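Local coordinates for major capsid protein (Faustovirus, PDB 5J7O) that forms the capsid of a large double-stranded DNA virus, probably as trimers of a double jelly-roll protein, at residues Lys30-Met33 with Cys34-Lys38; Pro453-Asn456 with Ile457-Gly460; Trp465-Trp468 with His469-Thr472. All coordinates share one frame; numbering follows the deposited sequence.

Contact 1. Residues Lys30-Met33 with Cys34-Lys38; sequences KSIM and CLRAK
Lys-30 meets Cys-34 through the backbone alone: its carbonyl oxygen receives a weak hydrogen bond from Cys-34 N at 3.4 Å, one rung of the i to i+4 ladder in the last turns of helix 22-38. Ser-31 carries more. Its carbonyl oxygen accepts two donors, Leu-35 N and Cys-34 N, the latter at 2.7 Å from Ser-31 O, an i+3 bond beside the i+4 bond from Leu-35 N. The Ser-31 hydroxyl lies anti to the backbone N (chi1 171°), and its OG sits 3.2 Å from CD1 of Leu-35; the same CD1 methyl lies 3.1 Å from Ser-31 O. Ile-32 continues the ladder with a straight bond from Arg-36 N to Ile-32 O at 3.2 Å (N-H...O angle 170°). Its CG2 branch lies alongside the aliphatic part of Arg-36, CG2 3.9 Å from Arg-36 CD, the two side chains pointing the same way. Met-33 ends the walk, its carbonyl oxygen accepting from Ala-37 N at 3.2 Å. The guanidinium of Arg-36 leaves the helix after a bend at chi3 (57°); NE bonds to the carbonyl oxygen of Asp-43, and Phe-41 makes a cation-pi contact with the group. Ser-31 OG is hydrogen-bonded to the backbone of the bound peptide, against which Leu-35 also packs. The chemistry thus divides the helix: main-chain bonds, weak at Lys-30, engage the carbonyls of residues 30-33, while the Ser-31 hydroxyl is bonded to the peptide and the Arg-36 guanidinium to the following loop.

Contact 2. Residues Pro453-Asn456 with Ile457-Gly460; sequences PANN and IAAG
Ile-457 N and Ala-458 N donate to the carbonyl oxygens of Ala-454 and Asn-455, two successive i to i+3 bonds that mark a short 3-10 turn directly after strand 444-453. The first spans 3.3 Å from Ile-457 N to Ala-454 O and is fairly straight (158°); the second, from Ala-458 N to Asn-455 O, measures 3.2 Å. Asn-456 N bonds in the same i to i+3 pattern to Pro-453 O at 3.1 Å. The Asn-456 amide turns away from this winding, its ND2 donating to the backbone oxygens of Thr-472 and His-470, which ties the turn to the chain entering strand 473-490. Further out, the packing is light. Ile-457 holds CG1 between its backbone N and carbonyl carbon (chi1 59°), which brings that carbon to 3.4 Å from Ala-454 O, beside the oxygen that Ile-457 N already engages; the side chain also rests on Trp-468. At the outer end, with CG anti to the backbone N of its own residue, the Asn-455 amide reaches toward Ala-458, where its ND2 lies 3.9 Å from the Ala-458 CB methyl.

Contact 3. Residues Trp465-Trp468 with His469-Thr472; sequences WRDW and HHLT
His-469 crosses Trp-468 at about a right angle, in an edge-to-face aromatic pair between neighbours in sequence. The imidazole edge is directed at the indole face, with the Trp-468 five-membered ring and the His-469 ring 5.1 Å apart at their centroids and their planes at 83°. His-469 CB adds a CH-pi contact, 3.9 Å from the centroid of the Trp-468 six-membered ring and only 9° off its normal. Both residues place CG between the backbone N and the carbonyl carbon, which sets the indole face over His-469 N and lets the rings meet. Their polar ends converge on Glu-179: Trp-468 NE1 bonds to its backbone oxygen and His-469 NE2 to its carboxylate OE1, a pair of bonds that should limit rotation of both rings. His-470 brings CD2 edge-on, in the ring plane, to 3.1 Å from Arg-466 O and above one face of the His-469 ring, offset toward its rim, while its N donates to Asp-467 O at 3.1 Å. Earlier in the sequence, Arg-466 grips Asp-467 OD1 side-on through NE (3.0 Å from OD1) and NH2, with Asn-476 taking a further bond from NH2. Trp-468 and His-469 rest on Ile-207 of helix 203-212, while Arg-466 lies against strands 473-490 and 503-521.

In the fold
Contacts 2 and 3 form one neighbourhood, their centres about 9 Å apart; contact 1 stands far off, its centre about 79 Å from that of contact 2 and about 71 Å from that of contact 3. Besides the Asn-456 amide, the close pair is joined by packing of Asn-456 CB on Asp-467 O (3.2 Å) and of Pro-453 CD on Thr-472 O (3.4 Å). Both belong to the connection that runs in sequence from strand 444-453 to strand 473-490, and Arg-274 of the third subunit touches contact 3 at Trp-465. The centre of contact 1 is about 65 Å from the centre of the chain; that contact instead meets a bound peptide and Arg-412 of the second subunit.

Contact 1. Residues Lys30-Met33 with Cys34-Lys38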
loop_
_atom_site.group_PDB
_atom_site.type_symbol
_atom_site.label_atom_id
_atom_site.label_comp_id
_atom_site.label_asym_id
_atom_site.label_seq_id
_atom_site.Cartn_x
_atom_site.Cartn_y
_atom_site.Cartn_z
ATOM N N LYS B 30 -1.483 -21.140 49.883
ATOM C CA LYS B 30 -1.702 -21.953 51.076
ATOM C C LYS B 30 -1.256 -21.220 52.334
ATOM O O LYS B 30 -1.903 -21.318 53.384
ATOM C CB LYS B 30 -0.968 -23.288 50.942
ATOM C CG LYS B 30 -0.923 -24.105 52.221
ATOM C CD LYS B 30 -0.356 -25.490 51.970
ATOM C CE LYS B 30 -1.215 -26.256 50.978
ATOM N NZ LYS B 30 -0.730 -27.649 50.780
ATOM N N SER B 31 -0.154 -20.475 52.246
ATOM C CA SER B 31 0.294 -19.669 53.376
ATOM C C SER B 31 -0.709 -18.564 53.685
ATOM O O SER B 31 -1.212 -18.462 54.810
ATOM C CB SER B 31 1.675 -19.083 53.077
ATOM O OG SER B 31 2.049 -18.126 54.052
ATOM N N ILE B 32 -1.026 -17.739 52.682
ATOM C CA ILE B 32 -1.880 -16.569 52.895
ATOM C C ILE B 32 -3.216 -16.975 53.507
ATOM O O ILE B 32 -3.751 -16.277 54.377
ATOM C CB ILE B 32 -2.068 -15.803 51.571
ATOM C CG1 ILE B 32 -0.784 -15.055 51.203
ATOM C CG2 ILE B 32 -3.233 -14.831 51.666
ATOM C CD1 ILE B 32 -0.830 -14.394 49.842
ATOM N N MET B 33 -3.767 -18.113 53.079
ATOM C CA MET B 33 -5.023 -18.579 53.659
ATOM C C MET B 33 -4.870 -18.926 55.134
ATOM O O MET B 33 -5.823 -18.776 55.907
ATOM C CB MET B 33 -5.549 -19.789 52.888
ATOM C CG MET B 33 -6.129 -19.461 51.524
ATOM S SD MET B 33 -6.798 -20.921 50.708
ATOM C CE MET B 33 -5.348 -21.970 50.671
ATOM N N CYS B 34 -3.687 -19.386 55.545
ATOM C CA CYS B 34 -3.504 -19.794 56.934
ATOM C C CYS B 34 -3.233 -18.600 57.842
ATOM O O CYS B 34 -3.699 -18.574 58.986
ATOM C CB CYS B 34 -2.374 -20.817 57.040
ATOM S SG CYS B 34 -2.397 -21.763 58.582
ATOM N N LEU B 35 -2.476 -17.611 57.358
ATOM C CA LEU B 35 -2.282 -16.384 58.124
ATOM C C LEU B 35 -3.617 -15.710 58.413
ATOM O O LEU B 35 -3.960 -15.446 59.570
ATOM C CB LEU B 35 -1.357 -15.422 57.371
ATOM C CG LEU B 35 0.160 -15.592 57.461
ATOM C CD1 LEU B 35 0.641 -16.647 56.493
ATOM C CD2 LEU B 35 0.847 -14.268 57.171
ATOM N N ARG B 36 -4.388 -15.431 57.358
ATOM C CA ARG B 36 -5.680 -14.773 57.525
ATOM C C ARG B 36 -6.596 -15.573 58.442
ATOM O O ARG B 36 -7.338 -14.996 59.246
ATOM C CB ARG B 36 -6.335 -14.559 56.160
ATOM C CG ARG B 36 -5.556 -13.634 55.237
ATOM C CD ARG B 36 -6.222 -13.525 53.875
ATOM N NE ARG B 36 -7.602 -13.061 53.977
ATOM C CZ ARG B 36 -7.974 -11.790 53.868
ATOM N NH1 ARG B 36 -7.067 -10.848 53.648
ATOM N NH2 ARG B 36 -9.254 -11.459 53.976
ATOM N N ALA B 37 -6.556 -16.903 58.337
ATOM C CA ALA B 37 -7.324 -17.734 59.259
ATOM C C ALA B 37 -6.795 -17.604 60.681
ATOM O O ALA B 37 -7.574 -17.578 61.640
ATOM C CB ALA B 37 -7.292 -19.192 58.803
ATOM N N LYS B 38 -5.472 -17.517 60.835
ATOM C CA LYS B 38 -4.892 -17.338 62.160
ATOM C C LYS B 38 -5.120 -15.926 62.685
ATOM O O LYS B 38 -5.229 -15.727 63.900
ATOM C CB LYS B 38 -3.397 -17.664 62.124
ATOM C CG LYS B 38 -2.725 -17.714 63.487
ATOM C CD LYS B 38 -1.261 -18.108 63.365
ATOM C CE LYS B 38 -1.108 -19.475 62.715
ATOM N NZ LYS B 38 0.320 -19.870 62.573
#

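Contact 2. Residues Pro453-Asn456 with Ile457-Gly460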
loop_
_atom_site.group_PDB
_atom_site.type_symbol
_atom_site.label_atom_id
_atom_site.label_comp_id
_atom_site.label_asym_id
_atom_site.label_seq_id
_atom_site.Cartn_x
_atom_site.Cartn_y
_atom_site.Cartn_z
ATOM N N PRO B 453 19.057 19.520 -3.191
ATOM C CA PRO B 453 19.555 20.384 -4.268
ATOM C C PRO B 453 18.764 21.681 -4.338
ATOM O O PRO B 453 17.537 21.690 -4.211
ATOM C CB PRO B 453 19.354 19.534 -5.529
ATOM C CG PRO B 453 19.241 18.126 -5.036
ATOM C CD PRO B 453 18.583 18.222 -3.696
ATOM N N ALA B 454 19.486 22.787 -4.543
ATOM C CA ALA B 454 18.845 24.097 -4.583
ATOM C C ALA B 454 17.816 24.191 -5.701
ATOM O O ALA B 454 16.838 24.938 -5.583
ATOM C CB ALA B 454 19.900 25.193 -4.741
ATOM N N ASN B 455 18.012 23.438 -6.787
ATOM C CA ASN B 455 17.096 23.508 -7.920
ATOM C C ASN B 455 15.720 22.939 -7.596
ATOM O O ASN B 455 14.759 23.233 -8.314
ATOM C CB ASN B 455 17.696 22.777 -9.123
ATOM C CG ASN B 455 16.879 22.968 -10.385
ATOM O OD1 ASN B 455 16.177 22.058 -10.830
ATOM N ND2 ASN B 455 16.958 24.160 -10.965
ATOM N N ASN B 456 15.600 22.140 -6.533
ATOM C CA ASN B 456 14.304 21.577 -6.172
ATOM C C ASN B 456 13.299 22.645 -5.755
ATOM O O ASN B 456 12.091 22.398 -5.828
ATOM C CB ASN B 456 14.473 20.551 -5.051
ATOM C CG ASN B 456 15.231 19.318 -5.503
ATOM O OD1 ASN B 456 15.935 19.343 -6.512
ATOM N ND2 ASN B 456 15.088 18.229 -4.755
ATOM N N ILE B 457 13.766 23.817 -5.328
ATOM C CA ILE B 457 12.900 24.925 -4.948
ATOM C C ILE B 457 13.080 26.130 -5.863
ATOM O O ILE B 457 12.581 27.213 -5.559
ATOM C CB ILE B 457 13.116 25.322 -3.475
ATOM C CG1 ILE B 457 14.570 25.733 -3.241
ATOM C CG2 ILE B 457 12.726 24.176 -2.553
ATOM C CD1 ILE B 457 14.878 26.087 -1.801
ATOM N N ALA B 458 13.780 25.964 -6.982
ATOM C CA ALA B 458 14.021 27.067 -7.899
ATOM C C ALA B 458 12.833 27.258 -8.833
ATOM O O ALA B 458 12.260 26.290 -9.339
ATOM C CB ALA B 458 15.293 26.817 -8.711
ATOM N N ALA B 459 12.467 28.524 -9.057
ATOM C CA ALA B 459 11.354 28.829 -9.950
ATOM C C ALA B 459 11.609 28.321 -11.362
ATOM O O ALA B 459 10.664 27.949 -12.067
ATOM C CB ALA B 459 11.091 30.335 -9.968
ATOM N N GLY B 460 12.873 28.291 -11.790
ATOM C CA GLY B 460 13.204 27.773 -13.105
ATOM C C GLY B 460 12.907 26.298 -13.276
ATOM O O GLY B 460 12.827 25.817 -14.411
#

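Contact 3. Residues Trp465-Trp468 with His469-Thr472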
loop_
_atom_site.group_PDB
_atom_site.type_symbol
_atom_site.label_atom_id
_atom_site.label_comp_id
_atom_site.label_asym_id
_atom_site.label_seq_id
_atom_site.Cartn_x
_atom_site.Cartn_y
_atom_site.Cartn_z
ATOM N N TRP B 465 6.979 22.130 -8.203
ATOM C CA TRP B 465 5.747 21.752 -7.518
ATOM C C TRP B 465 5.846 20.372 -6.878
ATOM O O TRP B 465 5.124 20.091 -5.913
ATOM C CB TRP B 465 4.573 21.786 -8.499
ATOM C CG TRP B 465 4.668 20.744 -9.573
ATOM C CD1 TRP B 465 5.299 20.862 -10.776
ATOM C CD2 TRP B 465 4.110 19.425 -9.540
ATOM N NE1 TRP B 465 5.169 19.698 -11.496
ATOM C CE2 TRP B 465 4.443 18.799 -10.757
ATOM C CE3 TRP B 465 3.362 18.711 -8.598
ATOM C CZ2 TRP B 465 4.056 17.495 -11.058
ATOM C CZ3 TRP B 465 2.978 17.418 -8.899
ATOM C CH2 TRP B 465 3.325 16.824 -10.118
ATOM N N ARG B 466 6.715 19.510 -7.397
ATOM C CA ARG B 466 6.909 18.151 -6.902
ATOM C C ARG B 466 8.223 17.958 -6.159
ATOM O O ARG B 466 8.255 17.263 -5.141
ATOM C CB ARG B 466 6.845 17.163 -8.072
ATOM C CG ARG B 466 6.988 15.704 -7.691
ATOM C CD ARG B 466 7.358 14.876 -8.909
ATOM N NE ARG B 466 8.718 15.162 -9.359
ATOM C CZ ARG B 466 9.219 14.775 -10.527
ATOM N NH1 ARG B 466 8.469 14.090 -11.381
ATOM N NH2 ARG B 466 10.469 15.079 -10.848
ATOM N N ASP B 467 9.308 18.569 -6.635
ATOM C CA ASP B 467 10.637 18.311 -6.094
ATOM C C ASP B 467 10.939 19.076 -4.812
ATOM O O ASP B 467 11.974 18.810 -4.192
ATOM C CB ASP B 467 11.709 18.659 -7.132
ATOM C CG ASP B 467 11.651 17.769 -8.356
ATOM O OD1 ASP B 467 11.011 16.699 -8.287
ATOM O OD2 ASP B 467 12.255 18.137 -9.386
ATOM N N TRP B 468 10.075 20.005 -4.392
ATOM C CA TRP B 468 10.444 20.906 -3.304
ATOM C C TRP B 468 10.659 20.162 -1.989
ATOM O O TRP B 468 11.509 20.563 -1.185
ATOM C CB TRP B 468 9.384 21.997 -3.136
ATOM C CG TRP B 468 8.138 21.545 -2.448
ATOM C CD1 TRP B 468 7.018 21.029 -3.031
ATOM C CD2 TRP B 468 7.880 21.573 -1.040
ATOM N NE1 TRP B 468 6.079 20.732 -2.074
ATOM C CE2 TRP B 468 6.584 21.056 -0.842
ATOM C CE3 TRP B 468 8.619 21.983 0.073
ATOM C CZ2 TRP B 468 6.014 20.938 0.422
ATOM C CZ3 TRP B 468 8.051 21.867 1.327
ATOM C CH2 TRP B 468 6.760 21.349 1.491
ATOM N N HIS B 469 9.914 19.084 -1.749
ATOM C CA HIS B 469 10.070 18.322 -0.517
ATOM C C HIS B 469 11.020 17.137 -0.660
ATOM O O HIS B 469 11.354 16.506 0.348
ATOM C CB HIS B 469 8.704 17.834 -0.015
ATOM C CG HIS B 469 8.005 16.905 -0.957
ATOM N ND1 HIS B 469 8.216 15.543 -0.955
ATOM C CD2 HIS B 469 7.094 17.143 -1.930
ATOM C CE1 HIS B 469 7.465 14.982 -1.886
ATOM N NE2 HIS B 469 6.776 15.930 -2.493
ATOM N N HIS B 470 11.471 16.831 -1.873
ATOM C CA HIS B 470 12.425 15.748 -2.058
ATOM C C HIS B 470 13.817 16.175 -1.608
ATOM O O HIS B 470 14.244 17.309 -1.840
ATOM C CB HIS B 470 12.459 15.315 -3.520
ATOM C CG HIS B 470 11.271 14.506 -3.939
ATOM N ND1 HIS B 470 11.262 13.128 -3.903
ATOM C CD2 HIS B 470 10.056 14.878 -4.409
ATOM C CE1 HIS B 470 10.093 12.685 -4.332
ATOM N NE2 HIS B 470 9.344 13.727 -4.646
ATOM N N LEU B 471 14.529 15.251 -0.966
ATOM C CA LEU B 471 15.872 15.509 -0.462
ATOM C C LEU B 471 16.962 14.975 -1.384
ATOM O O LEU B 471 18.134 14.959 -0.993
ATOM C CB LEU B 471 16.030 14.916 0.940
ATOM C CG LEU B 471 15.058 15.448 1.996
ATOM C CD1 LEU B 471 15.338 14.826 3.356
ATOM C CD2 LEU B 471 15.123 16.968 2.071
ATOM N N THR B 472 16.608 14.538 -2.587
ATOM C CA THR B 472 17.565 14.078 -3.584
ATOM C C THR B 472 17.418 14.905 -4.855
ATOM O O THR B 472 16.572 15.797 -4.956
ATOM C CB THR B 472 17.372 12.592 -3.905
ATOM O OG1 THR B 472 16.076 12.387 -4.483
ATOM C CG2 THR B 472 17.501 11.750 -2.656
#